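Local coordinates for protein putative isohexenylglutaconyl-CoA hydratase (Pseudomonas aeruginosa, PDB 4ZU2) that probably hydrates isohexenylglutaconyl-CoA, an intermediate in the bacterial breakdown of citronellate, as a member of the crotonase (enoyl-CoA hydratase/isomerase) family, at residues A34-L39 against R89-L94; D48-R53 against A208-A213; L55-A60 against Q103-L108; A107-A112 against A127-D132. All blocks are in the same frame, centred on the assembly; numbering follows the deposited sequence.

Overall arrangement
After strands 9-14 and 17-22 the chain enters helix 33-47, whose residues 34-39 wait for 89-94 of helix 81-99 to close interaction 1. Residues 48-53 then leave the helix and open interaction 2, which closes last, at 208-213 of helix 209-221. Strand 54-59 meets its partner at 103-108 in interaction 3, and strand 104-109 goes on into interaction 4, closed by 127-132. Interaction 1 crosses both 2 and 3 along the chain and is complete before 4 begins, whereas 3 and 4 both fall within the long span of 2. Sharing A107 and L108, they build the sheet; 1 joins helices, and 2 ties the loop that leads into strand 54-59 to the start of helix 209-221.

Interaction 1 of 4, residues A34-L39 against R89-L94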
loop_
_atom_site.group_PDB
_atom_site.type_symbol
_atom_site.label_atom_id
_atom_site.label_comp_id
_atom_site.label_asym_id
_atom_site.label_seq_id
_atom_site.Cartn_x
_atom_site.Cartn_y
_atom_site.Cartn_z
ATOM N N ALA A 34 15.477 -29.061 -7.067
ATOM C CA ALA A 34 16.449 -28.757 -8.140
ATOM C C ALA A 34 16.254 -27.370 -8.832
ATOM O O ALA A 34 17.212 -26.605 -8.993
ATOM C CB ALA A 34 16.442 -29.867 -9.160
ATOM N N MET A 35 15.020 -27.030 -9.200
ATOM C CA MET A 35 14.763 -25.758 -9.871
ATOM C C MET A 35 15.082 -24.541 -8.970
ATOM O O MET A 35 15.720 -23.618 -9.404
ATOM C CB MET A 35 13.319 -25.701 -10.362
ATOM C CG MET A 35 12.972 -24.396 -11.047
ATOM S SD MET A 35 11.314 -24.503 -11.682
ATOM C CE MET A 35 10.422 -23.057 -11.307
ATOM N N VAL A 36 14.654 -24.561 -7.716
ATOM C CA VAL A 36 15.035 -23.512 -6.750
ATOM C C VAL A 36 16.561 -23.397 -6.649
ATOM O O VAL A 36 17.118 -22.304 -6.624
ATOM C CB VAL A 36 14.464 -23.813 -5.320
ATOM C CG1 VAL A 36 14.942 -22.760 -4.284
ATOM C CG2 VAL A 36 12.943 -23.866 -5.334
ATOM N N GLY A 37 17.245 -24.531 -6.565
ATOM C CA GLY A 37 18.697 -24.503 -6.536
ATOM C C GLY A 37 19.259 -23.819 -7.780
ATOM O O GLY A 37 20.134 -22.985 -7.693
ATOM N N GLU A 38 18.733 -24.168 -8.948
ATOM C CA GLU A 38 19.296 -23.649 -10.171
ATOM C C GLU A 38 19.004 -22.158 -10.307
ATOM O O GLU A 38 19.824 -21.421 -10.838
ATOM C CB GLU A 38 18.833 -24.461 -11.415
ATOM C CG GLU A 38 19.413 -25.905 -11.407
ATOM C CD GLU A 38 18.954 -26.776 -12.590
ATOM O OE1 GLU A 38 17.943 -26.421 -13.231
ATOM O OE2 GLU A 38 19.593 -27.824 -12.859
ATOM N N LEU A 39 17.837 -21.728 -9.847
ATOM C CA LEU A 39 17.445 -20.342 -10.015
ATOM C C LEU A 39 18.329 -19.473 -9.155
ATOM O O LEU A 39 18.688 -18.363 -9.543
ATOM C CB LEU A 39 16.025 -20.128 -9.586
ATOM C CG LEU A 39 14.990 -20.578 -10.580
ATOM C CD1 LEU A 39 13.644 -20.756 -9.840
ATOM C CD2 LEU A 39 14.840 -19.635 -11.732
ATOM N N ARG A 89 12.454 -22.669 3.883
ATOM C CA ARG A 89 13.285 -21.478 4.060
ATOM C C ARG A 89 14.180 -21.183 2.853
ATOM O O ARG A 89 14.352 -20.019 2.475
ATOM C CB ARG A 89 14.156 -21.536 5.317
ATOM C CG ARG A 89 14.905 -20.232 5.538
ATOM C CD ARG A 89 13.934 -19.110 5.749
ATOM N NE ARG A 89 14.541 -17.822 6.059
ATOM C CZ ARG A 89 14.938 -16.948 5.142
ATOM N NH1 ARG A 89 14.804 -17.234 3.851
ATOM N NH2 ARG A 89 15.451 -15.783 5.517
ATOM N N ALA A 90 14.746 -22.226 2.233
ATOM C CA ALA A 90 15.504 -22.022 0.998
ATOM C C ALA A 90 14.634 -21.483 -0.165
ATOM O O ALA A 90 15.130 -20.775 -1.014
ATOM C CB ALA A 90 16.257 -23.289 0.570
ATOM N N PHE A 91 13.344 -21.795 -0.195
ATOM C CA PHE A 91 12.492 -21.211 -1.212
ATOM C C PHE A 91 12.279 -19.727 -0.784
ATOM O O PHE A 91 12.118 -18.836 -1.613
ATOM C CB PHE A 91 11.182 -21.991 -1.414
ATOM C CG PHE A 91 10.120 -21.199 -2.177
ATOM C CD1 PHE A 91 10.339 -20.778 -3.479
ATOM C CD2 PHE A 91 8.941 -20.818 -1.564
ATOM C CE1 PHE A 91 9.400 -20.035 -4.155
ATOM C CE2 PHE A 91 7.998 -20.048 -2.251
ATOM C CZ PHE A 91 8.233 -19.684 -3.559
ATOM N N GLY A 92 12.357 -19.448 0.505
ATOM C CA GLY A 92 12.294 -18.065 0.949
ATOM C C GLY A 92 13.556 -17.308 0.547
ATOM O O GLY A 92 13.499 -16.123 0.214
ATOM N N SER A 93 14.694 -17.988 0.581
ATOM C CA SER A 93 15.935 -17.368 0.138
ATOM C C SER A 93 15.878 -17.066 -1.349
ATOM O O SER A 93 16.402 -16.044 -1.766
ATOM C CB SER A 93 17.143 -18.237 0.443
ATOM O OG SER A 93 17.232 -18.501 1.813
ATOM N N LEU A 94 15.238 -17.915 -2.154
ATOM C CA LEU A 94 15.102 -17.590 -3.589
ATOM C C LEU A 94 14.335 -16.278 -3.769
ATOM O O LEU A 94 14.707 -15.479 -4.578
ATOM C CB LEU A 94 14.418 -18.703 -4.380
ATOM C CG LEU A 94 13.810 -18.331 -5.738
ATOM C CD1 LEU A 94 14.808 -17.713 -6.668
ATOM C CD2 LEU A 94 13.255 -19.582 -6.405
#
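A90 O is met from both helices: within its own helix it accepts the backbone N-H of L94, with L94 N at 3.1 Å from A90 O, while V36 CG1 comes up from the other helix to 3.8 Å from A90 O. V36 places this methyl anti to its backbone N (chi1 176°), and the same branch also rests on L94 CB, with 4.1 Å between V36 CG1 and L94 CB. Its other branch approaches the F91 ring obliquely, V36 CG2 lying 4.4 Å from F91 CD1. One turn further along, L39 and L94 cross obliquely, and both methyls of L94 find L39: L94 CD2 is 3.7 Å from L39 CD1, and L94 CD1 is 4.0 Å from L39 CB. The axes of the two short helical segments pass 9.8 Å apart at 35°, running in broadly the same direction. L39 also touches I20 and L22 of strand 17-22, so that this helix pair is joined to the central sheet of the crotonase fold. The charged group of R89 turns elsewhere, to E96 of its own helix and to D232 of the second subunit. With no hydrogen bond between the segments, the fit depends on the shapes of valine, leucine and phenylalanine side chains, and the polar backbone atoms are left to the helices themselves.

Interaction 2 of 4, residues D48-R53 against A208-A213; sequences DDRSVR and APNANA
R50 reaches the start of helix 209-221 through two turns of its side chain: CG stands anti to the carbonyl carbon (chi1 -67°), and a bend at chi2 (-66°) brings CD to the side of P209, where R50 CD lies 4.1 Å from P209 CB. N210 meets the aliphatic part of the same arginine, its OD1 lying 3.6 Å from R50 CG. That oxygen sits at the edge of the guanidinium, near its plane, although the amide and guanidinium planes stand 62° apart. The polar ends are engaged elsewhere: R50 NH1 with R47 O, and N210 ND2 with E246 OE2. Farther along the helix, A213 CB comes to 4.1 Å from R50 NE.

The two partners are a type I beta turn, D49 to V52, and a helix N terminus with A208 at the N-cap position and P209 in the first turn. The beta turn is reinforced from within by S51 OG, which donates to the syn lone pair of D49 OD1 at 2.6 Å. In the crotonase fold, such a loop leads from a helix into the central sheet, whereas the helix belongs to the later, helical part of the chain. P209 fits against the turn's backbone, with its CB 3.7 Å from R50 O.

A water spans the remaining distance: it donates to R53 O at 2.9 Å and accepts from N212 ND2 at 3.1 Å. N212 also reaches the third subunit, OD1 bonding to T140 and ND2 to L167. The guanidinium of R53 binds the carbonyl oxygens of R205 and C207, just before the helix.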
loop_
_atom_site.group_PDB
_atom_site.type_symbol
_atom_site.label_atom_id
_atom_site.label_comp_id
_atom_site.label_asym_id
_atom_site.label_seq_id
_atom_site.Cartn_x
_atom_site.Cartn_y
_atom_site.Cartn_z
ATOM N N ASP A 48 26.491 -9.580 -9.507
ATOM C CA ASP A 48 27.516 -8.524 -9.603
ATOM C C ASP A 48 27.889 -8.168 -11.037
ATOM O O ASP A 48 28.790 -7.377 -11.251
ATOM C CB ASP A 48 28.803 -8.890 -8.845
ATOM C CG ASP A 48 28.583 -9.064 -7.356
ATOM O OD1 ASP A 48 27.488 -8.726 -6.851
ATOM O OD2 ASP A 48 29.532 -9.528 -6.685
ATOM N N ASP A 49 27.185 -8.726 -12.012
ATOM C CA ASP A 49 27.500 -8.459 -13.406
ATOM C C ASP A 49 26.588 -7.435 -14.054
ATOM O O ASP A 49 25.434 -7.745 -14.394
ATOM C CB ASP A 49 27.421 -9.744 -14.214
ATOM C CG ASP A 49 28.004 -9.581 -15.582
ATOM O OD1 ASP A 49 27.297 -9.090 -16.483
ATOM O OD2 ASP A 49 29.188 -9.898 -15.736
ATOM N N ARG A 50 27.126 -6.236 -14.290
ATOM C CA ARG A 50 26.333 -5.105 -14.787
ATOM C C ARG A 50 26.173 -5.123 -16.301
ATOM O O ARG A 50 25.457 -4.291 -16.863
ATOM C CB ARG A 50 26.951 -3.770 -14.363
ATOM C CG ARG A 50 26.919 -3.490 -12.856
ATOM C CD ARG A 50 25.507 -3.306 -12.267
ATOM N NE ARG A 50 25.497 -3.738 -10.871
ATOM C CZ ARG A 50 25.176 -4.956 -10.454
ATOM N NH1 ARG A 50 24.777 -5.894 -11.317
ATOM N NH2 ARG A 50 25.251 -5.235 -9.158
ATOM N N SER A 51 26.839 -6.066 -16.965
ATOM C CA SER A 51 26.514 -6.334 -18.347
ATOM C C SER A 51 25.116 -6.988 -18.428
ATOM O O SER A 51 24.416 -6.837 -19.426
ATOM C CB SER A 51 27.620 -7.163 -19.022
ATOM O OG SER A 51 27.358 -8.552 -18.977
ATOM N N VAL A 52 24.679 -7.673 -17.367
ATOM C CA VAL A 52 23.326 -8.262 -17.328
ATOM C C VAL A 52 22.356 -7.280 -16.666
ATOM O O VAL A 52 22.397 -7.091 -15.458
ATOM C CB VAL A 52 23.345 -9.599 -16.563
ATOM C CG1 VAL A 52 21.979 -10.265 -16.612
ATOM C CG2 VAL A 52 24.407 -10.540 -17.141
ATOM N N ARG A 53 21.511 -6.636 -17.464
ATOM C CA ARG A 53 20.755 -5.443 -17.042
ATOM C C ARG A 53 19.290 -5.803 -16.813
ATOM O O ARG A 53 18.560 -5.061 -16.161
ATOM C CB ARG A 53 20.798 -4.378 -18.147
ATOM C CG ARG A 53 22.184 -3.889 -18.546
ATOM C CD ARG A 53 22.149 -3.071 -19.847
ATOM N NE ARG A 53 21.385 -1.826 -19.721
ATOM C CZ ARG A 53 21.181 -0.949 -20.708
ATOM N NH1 ARG A 53 21.661 -1.147 -21.947
ATOM N NH2 ARG A 53 20.479 0.142 -20.462
ATOM N N ALA A 208 20.658 3.379 -16.924
ATOM C CA ALA A 208 21.993 2.838 -16.576
ATOM C C ALA A 208 21.919 1.714 -15.527
ATOM O O ALA A 208 21.054 1.728 -14.642
ATOM C CB ALA A 208 22.912 3.969 -16.063
ATOM N N PRO A 209 22.840 0.751 -15.597
ATOM C CA PRO A 209 22.779 -0.398 -14.687
ATOM C C PRO A 209 23.243 -0.171 -13.229
ATOM O O PRO A 209 22.658 -0.723 -12.307
ATOM C CB PRO A 209 23.666 -1.442 -15.379
ATOM C CG PRO A 209 24.495 -0.690 -16.366
ATOM C CD PRO A 209 23.682 0.484 -16.778
ATOM N N ASN A 210 24.288 0.599 -13.006
ATOM C CA ASN A 210 24.649 0.911 -11.632
ATOM C C ASN A 210 23.635 1.846 -10.986
ATOM O O ASN A 210 23.355 1.707 -9.796
ATOM C CB ASN A 210 26.053 1.471 -11.529
ATOM C CG ASN A 210 27.083 0.510 -12.030
ATOM O OD1 ASN A 210 27.583 -0.338 -11.287
ATOM N ND2 ASN A 210 27.392 0.612 -13.303
ATOM N N ALA A 211 23.049 2.749 -11.767
ATOM C CA ALA A 211 22.020 3.649 -11.246
ATOM C C ALA A 211 20.804 2.868 -10.840
ATOM O O ALA A 211 20.263 3.094 -9.755
ATOM C CB ALA A 211 21.601 4.746 -12.295
ATOM N N ASN A 212 20.340 1.982 -11.730
ATOM C CA ASN A 212 19.165 1.162 -11.444
ATOM C C ASN A 212 19.402 0.332 -10.168
ATOM O O ASN A 212 18.572 0.309 -9.265
ATOM C CB ASN A 212 18.836 0.233 -12.628
ATOM C CG ASN A 212 17.690 0.734 -13.484
ATOM O OD1 ASN A 212 17.168 1.845 -13.291
ATOM N ND2 ASN A 212 17.263 -0.103 -14.434
ATOM N N ALA A 213 20.565 -0.309 -10.102
ATOM C CA ALA A 213 20.909 -1.159 -8.982
ATOM C C ALA A 213 20.838 -0.404 -7.627
ATOM O O ALA A 213 20.103 -0.805 -6.732
ATOM C CB ALA A 213 22.277 -1.743 -9.210
HETATM O O HOH W 1 19.181 -2.535 -14.965
#

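Interaction 3 of 4, residues L55-A60 against Q103-L108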
loop_
_atom_site.group_PDB
_atom_site.type_symbol
_atom_site.label_atom_id
_atom_site.label_comp_id
_atom_site.label_asym_id
_atom_site.label_seq_id
_atom_site.Cartn_x
_atom_site.Cartn_y
_atom_site.Cartn_z
ATOM N N LEU A 55 16.357 -9.401 -16.439
ATOM C CA LEU A 55 16.025 -10.801 -16.397
ATOM C C LEU A 55 14.567 -10.910 -16.781
ATOM O O LEU A 55 13.735 -10.107 -16.334
ATOM C CB LEU A 55 16.249 -11.409 -15.017
ATOM C CG LEU A 55 17.646 -11.140 -14.431
ATOM C CD1 LEU A 55 17.686 -11.469 -12.929
ATOM C CD2 LEU A 55 18.730 -11.889 -15.194
ATOM N N VAL A 56 14.288 -11.876 -17.657
ATOM C CA VAL A 56 12.923 -12.223 -18.019
ATOM C C VAL A 56 12.677 -13.658 -17.575
ATOM O O VAL A 56 13.483 -14.547 -17.766
ATOM C CB VAL A 56 12.651 -12.014 -19.513
ATOM C CG1 VAL A 56 11.159 -12.035 -19.759
ATOM C CG2 VAL A 56 13.234 -10.680 -19.973
ATOM N N LEU A 57 11.576 -13.825 -16.889
ATOM C CA LEU A 57 11.300 -14.994 -16.159
ATOM C C LEU A 57 10.025 -15.492 -16.766
ATOM O O LEU A 57 9.035 -14.765 -16.828
ATOM C CB LEU A 57 11.111 -14.652 -14.687
ATOM C CG LEU A 57 10.919 -15.867 -13.790
ATOM C CD1 LEU A 57 11.992 -16.899 -14.003
ATOM C CD2 LEU A 57 10.875 -15.425 -12.321
ATOM N N ARG A 58 10.073 -16.724 -17.256
ATOM C CA ARG A 58 8.984 -17.242 -18.063
ATOM C C ARG A 58 8.839 -18.756 -17.904
ATOM O O ARG A 58 9.740 -19.437 -17.433
ATOM C CB ARG A 58 9.197 -16.869 -19.540
ATOM C CG ARG A 58 7.897 -16.590 -20.287
ATOM C CD ARG A 58 8.097 -16.271 -21.769
ATOM N NE ARG A 58 9.266 -16.928 -22.358
ATOM C CZ ARG A 58 10.245 -16.305 -23.022
ATOM N NH1 ARG A 58 10.234 -14.976 -23.219
ATOM N NH2 ARG A 58 11.248 -17.033 -23.508
ATOM N N GLY A 59 7.677 -19.264 -18.296
ATOM C CA GLY A 59 7.348 -20.662 -18.131
ATOM C C GLY A 59 7.159 -21.350 -19.478
ATOM O O GLY A 59 6.608 -20.786 -20.417
ATOM N N ALA A 60 7.647 -22.578 -19.585
ATOM C CA ALA A 60 7.512 -23.298 -20.824
ATOM C C ALA A 60 6.043 -23.651 -21.035
ATOM O O ALA A 60 5.299 -23.867 -20.066
ATOM C CB ALA A 60 8.354 -24.524 -20.791
ATOM N N GLN A 103 19.541 -6.350 -11.249
ATOM C CA GLN A 103 18.817 -6.317 -12.519
ATOM C C GLN A 103 17.357 -5.952 -12.381
ATOM O O GLN A 103 16.732 -6.237 -11.345
ATOM C CB GLN A 103 18.803 -7.747 -13.128
ATOM C CG GLN A 103 20.131 -8.283 -13.631
ATOM C CD GLN A 103 21.014 -8.838 -12.550
ATOM O OE1 GLN A 103 20.542 -9.276 -11.494
ATOM N NE2 GLN A 103 22.324 -8.829 -12.812
ATOM N N LEU A 104 16.801 -5.406 -13.465
ATOM C CA LEU A 104 15.350 -5.399 -13.678
ATOM C C LEU A 104 14.868 -6.864 -13.931
ATOM O O LEU A 104 15.428 -7.577 -14.755
ATOM C CB LEU A 104 14.984 -4.522 -14.875
ATOM C CG LEU A 104 13.506 -4.178 -15.053
ATOM C CD1 LEU A 104 13.073 -3.039 -14.152
ATOM C CD2 LEU A 104 13.163 -3.834 -16.530
ATOM N N LEU A 105 13.847 -7.296 -13.192
ATOM C CA LEU A 105 13.318 -8.638 -13.282
ATOM C C LEU A 105 11.931 -8.488 -13.849
ATOM O O LEU A 105 11.064 -7.872 -13.221
ATOM C CB LEU A 105 13.252 -9.297 -11.915
ATOM C CG LEU A 105 12.553 -10.670 -11.869
ATOM C CD1 LEU A 105 13.212 -11.732 -12.784
ATOM C CD2 LEU A 105 12.508 -11.215 -10.459
ATOM N N VAL A 106 11.738 -9.004 -15.053
ATOM C CA VAL A 106 10.429 -8.945 -15.695
ATOM C C VAL A 106 9.798 -10.334 -15.651
ATOM O O VAL A 106 10.427 -11.296 -16.064
ATOM C CB VAL A 106 10.529 -8.462 -17.167
ATOM C CG1 VAL A 106 9.123 -8.270 -17.778
ATOM C CG2 VAL A 106 11.344 -7.193 -17.235
ATOM N N ALA A 107 8.571 -10.439 -15.139
ATOM C CA ALA A 107 7.863 -11.704 -15.211
ATOM C C ALA A 107 6.785 -11.694 -16.294
ATOM O O ALA A 107 5.912 -10.869 -16.284
ATOM C CB ALA A 107 7.274 -12.116 -13.859
ATOM N N LEU A 108 6.859 -12.664 -17.202
ATOM C CA LEU A 108 5.820 -12.896 -18.189
ATOM C C LEU A 108 4.991 -14.109 -17.750
ATOM O O LEU A 108 5.423 -15.270 -17.868
ATOM C CB LEU A 108 6.477 -13.085 -19.567
ATOM C CG LEU A 108 5.641 -12.793 -20.824
ATOM C CD1 LEU A 108 4.987 -11.440 -20.726
ATOM C CD2 LEU A 108 6.505 -12.827 -22.040
HETATM O O HOH W 2 4.852 -17.841 -18.421
#
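V106 N donates to L55 O in a short and almost straight bond, 2.6 Å from V106 N to L55 O with 178° at the hydrogen, and L55 N in turn donates to L104 O at 2.7 Å. L55 therefore uses both its N-H and its C=O on the residues flanking L105, the pattern of parallel strands. L57 repeats it with V106 and L108, although the bond from L57 N to V106 O, 2.9 Å long, is more bent at 144°. The strands are parallel neighbours in the central sheet of the crotonase fold, joined by a beta-alpha-beta crossover through helices 70-76 and 81-99. As in relatives, the chain beyond strand 54-59 probably contributes to the oxyanion hole.

Side chains fill both faces. On the face of L55, L57 and L105, a bend at chi2 (59°) turns L105 CD1 toward the neighbouring strand, to 3.8 Å from L55 CB and 4.1 Å from L57 CB. L55 also crosses the aliphatic part of Q103, whose NE2 binds V46 O and V52 O. On the other face V56 lies beside V106, which helix 190-205 meets through L197. R58 and L108 run side by side in the same direction, with R58 CD 3.8 Å from L108 CD2, which lies at the guanidinium edge. Where the strands begin to part, a water replaces the direct bond, donating to L108 O at 2.7 Å and accepting from G59 N at 3.2 Å.

Interaction 4 of 4, residues A107-A112 against A127-D132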
loop_
_atom_site.group_PDB
_atom_site.type_symbol
_atom_site.label_atom_id
_atom_site.label_comp_id
_atom_site.label_asym_id
_atom_site.label_seq_id
_atom_site.Cartn_x
_atom_site.Cartn_y
_atom_site.Cartn_z
ATOM N N ALA A 107 8.571 -10.439 -15.139
ATOM C CA ALA A 107 7.863 -11.704 -15.211
ATOM C C ALA A 107 6.785 -11.694 -16.294
ATOM O O ALA A 107 5.912 -10.869 -16.284
ATOM C CB ALA A 107 7.274 -12.116 -13.859
ATOM N N LEU A 108 6.859 -12.664 -17.202
ATOM C CA LEU A 108 5.820 -12.896 -18.189
ATOM C C LEU A 108 4.991 -14.109 -17.750
ATOM O O LEU A 108 5.423 -15.270 -17.868
ATOM C CB LEU A 108 6.477 -13.085 -19.567
ATOM C CG LEU A 108 5.641 -12.793 -20.824
ATOM C CD1 LEU A 108 4.987 -11.440 -20.726
ATOM C CD2 LEU A 108 6.505 -12.827 -22.040
ATOM N N VAL A 109 3.821 -13.849 -17.175
ATOM C CA VAL A 109 3.058 -14.909 -16.522
ATOM C C VAL A 109 1.844 -15.355 -17.381
ATOM O O VAL A 109 1.010 -14.561 -17.777
ATOM C CB VAL A 109 2.653 -14.510 -15.060
ATOM C CG1 VAL A 109 3.898 -14.094 -14.231
ATOM C CG2 VAL A 109 1.658 -13.409 -15.055
ATOM N N GLU A 110 1.788 -16.647 -17.677
ATOM C CA GLU A 110 0.733 -17.225 -18.490
ATOM C C GLU A 110 0.220 -18.418 -17.743
ATOM O O GLU A 110 0.971 -19.035 -17.018
ATOM C CB GLU A 110 1.293 -17.696 -19.814
ATOM C CG GLU A 110 1.975 -16.626 -20.589
ATOM C CD GLU A 110 2.637 -17.183 -21.812
ATOM O OE1 GLU A 110 1.936 -17.314 -22.857
ATOM O OE2 GLU A 110 3.849 -17.524 -21.699
ATOM N N GLY A 111 -1.057 -18.735 -17.946
ATOM C CA GLY A 111 -1.681 -19.942 -17.419
ATOM C C GLY A 111 -1.616 -19.989 -15.907
ATOM O O GLY A 111 -2.004 -19.035 -15.247
ATOM N N ALA A 112 -1.074 -21.075 -15.364
ATOM C CA ALA A 112 -1.047 -21.248 -13.908
ATOM C C ALA A 112 0.053 -20.427 -13.223
ATOM O O ALA A 112 1.254 -20.553 -13.535
ATOM C CB ALA A 112 -0.909 -22.735 -13.559
ATOM N N ALA A 127 5.695 -7.229 -13.971
ATOM C CA ALA A 127 4.915 -8.426 -14.324
ATOM C C ALA A 127 3.904 -8.097 -15.442
ATOM O O ALA A 127 3.126 -7.116 -15.355
ATOM C CB ALA A 127 4.189 -8.919 -13.148
ATOM N N ILE A 128 3.956 -8.904 -16.493
ATOM C CA ILE A 128 3.042 -8.818 -17.627
ATOM C C ILE A 128 2.278 -10.156 -17.690
ATOM O O ILE A 128 2.884 -11.193 -17.895
ATOM C CB ILE A 128 3.838 -8.610 -18.938
ATOM C CG1 ILE A 128 4.695 -7.326 -18.883
ATOM C CG2 ILE A 128 2.902 -8.557 -20.138
ATOM C CD1 ILE A 128 5.987 -7.389 -19.659
ATOM N N ALA A 129 0.959 -10.140 -17.514
ATOM C CA ALA A 129 0.187 -11.390 -17.481
ATOM C C ALA A 129 -0.716 -11.532 -18.692
ATOM O O ALA A 129 -1.169 -10.534 -19.279
ATOM C CB ALA A 129 -0.646 -11.463 -16.236
ATOM N N ALA A 130 -0.959 -12.789 -19.059
ATOM C CA ALA A 130 -2.006 -13.152 -20.012
ATOM C C ALA A 130 -3.358 -13.031 -19.305
ATOM O O ALA A 130 -3.494 -13.474 -18.173
ATOM C CB ALA A 130 -1.783 -14.563 -20.446
ATOM N N ALA A 131 -4.359 -12.436 -19.950
ATOM C CA ALA A 131 -5.677 -12.275 -19.332
ATOM C C ALA A 131 -6.271 -13.566 -18.824
ATOM O O ALA A 131 -7.075 -13.542 -17.898
ATOM C CB ALA A 131 -6.669 -11.645 -20.336
ATOM N N ASP A 132 -5.932 -14.683 -19.459
ATOM C CA ASP A 132 -6.494 -15.970 -19.059
ATOM C C ASP A 132 -5.570 -16.725 -18.065
ATOM O O ASP A 132 -5.739 -17.925 -17.826
ATOM C CB ASP A 132 -6.806 -16.823 -20.308
ATOM C CG ASP A 132 -5.581 -17.041 -21.199
ATOM O OD1 ASP A 132 -4.477 -16.641 -20.771
ATOM O OD2 ASP A 132 -5.710 -17.609 -22.319
HETATM O O HOH W 3 -2.452 -18.071 -20.479
#
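V109 and A129 make the tightest approach between these parallel strands, with V109 CG2 only 3.2 Å from A129 CB, closer than carbon atoms usually come, so that the value itself is doubtful. This methyl lies between the backbone N and the carbonyl carbon of its own residue, a crowded position. On the opposite face L108 CD1 reaches across to 3.5 Å from I128 CB. Between the two faces, I128 N donates to A107 O at 2.8 Å, and V109 N donates to I128 O at 2.9 Å. A130 N to V109 O completes the set.

Past this point the contact slackens. E110 CG merely approaches A130 CB, at 4.3 Å, and a water bridges the widening gap, accepting from G111 N at 3.0 Å and donating to D132 OD1. The carboxylates of E110 and D132 are 6.8 Å apart between E110 OE1 and D132 OD1, a spacing that might raise the proton affinity of either slightly.

The pair lies within the central crotonase sheet, strand 54-59 flanking 104-109 and strand 185-187 flanking 126-130. F135 of strand 134-136 touches V109 and A129 on one face, while helix 190-205 covers L108 and I128 on the other through L193 and R196.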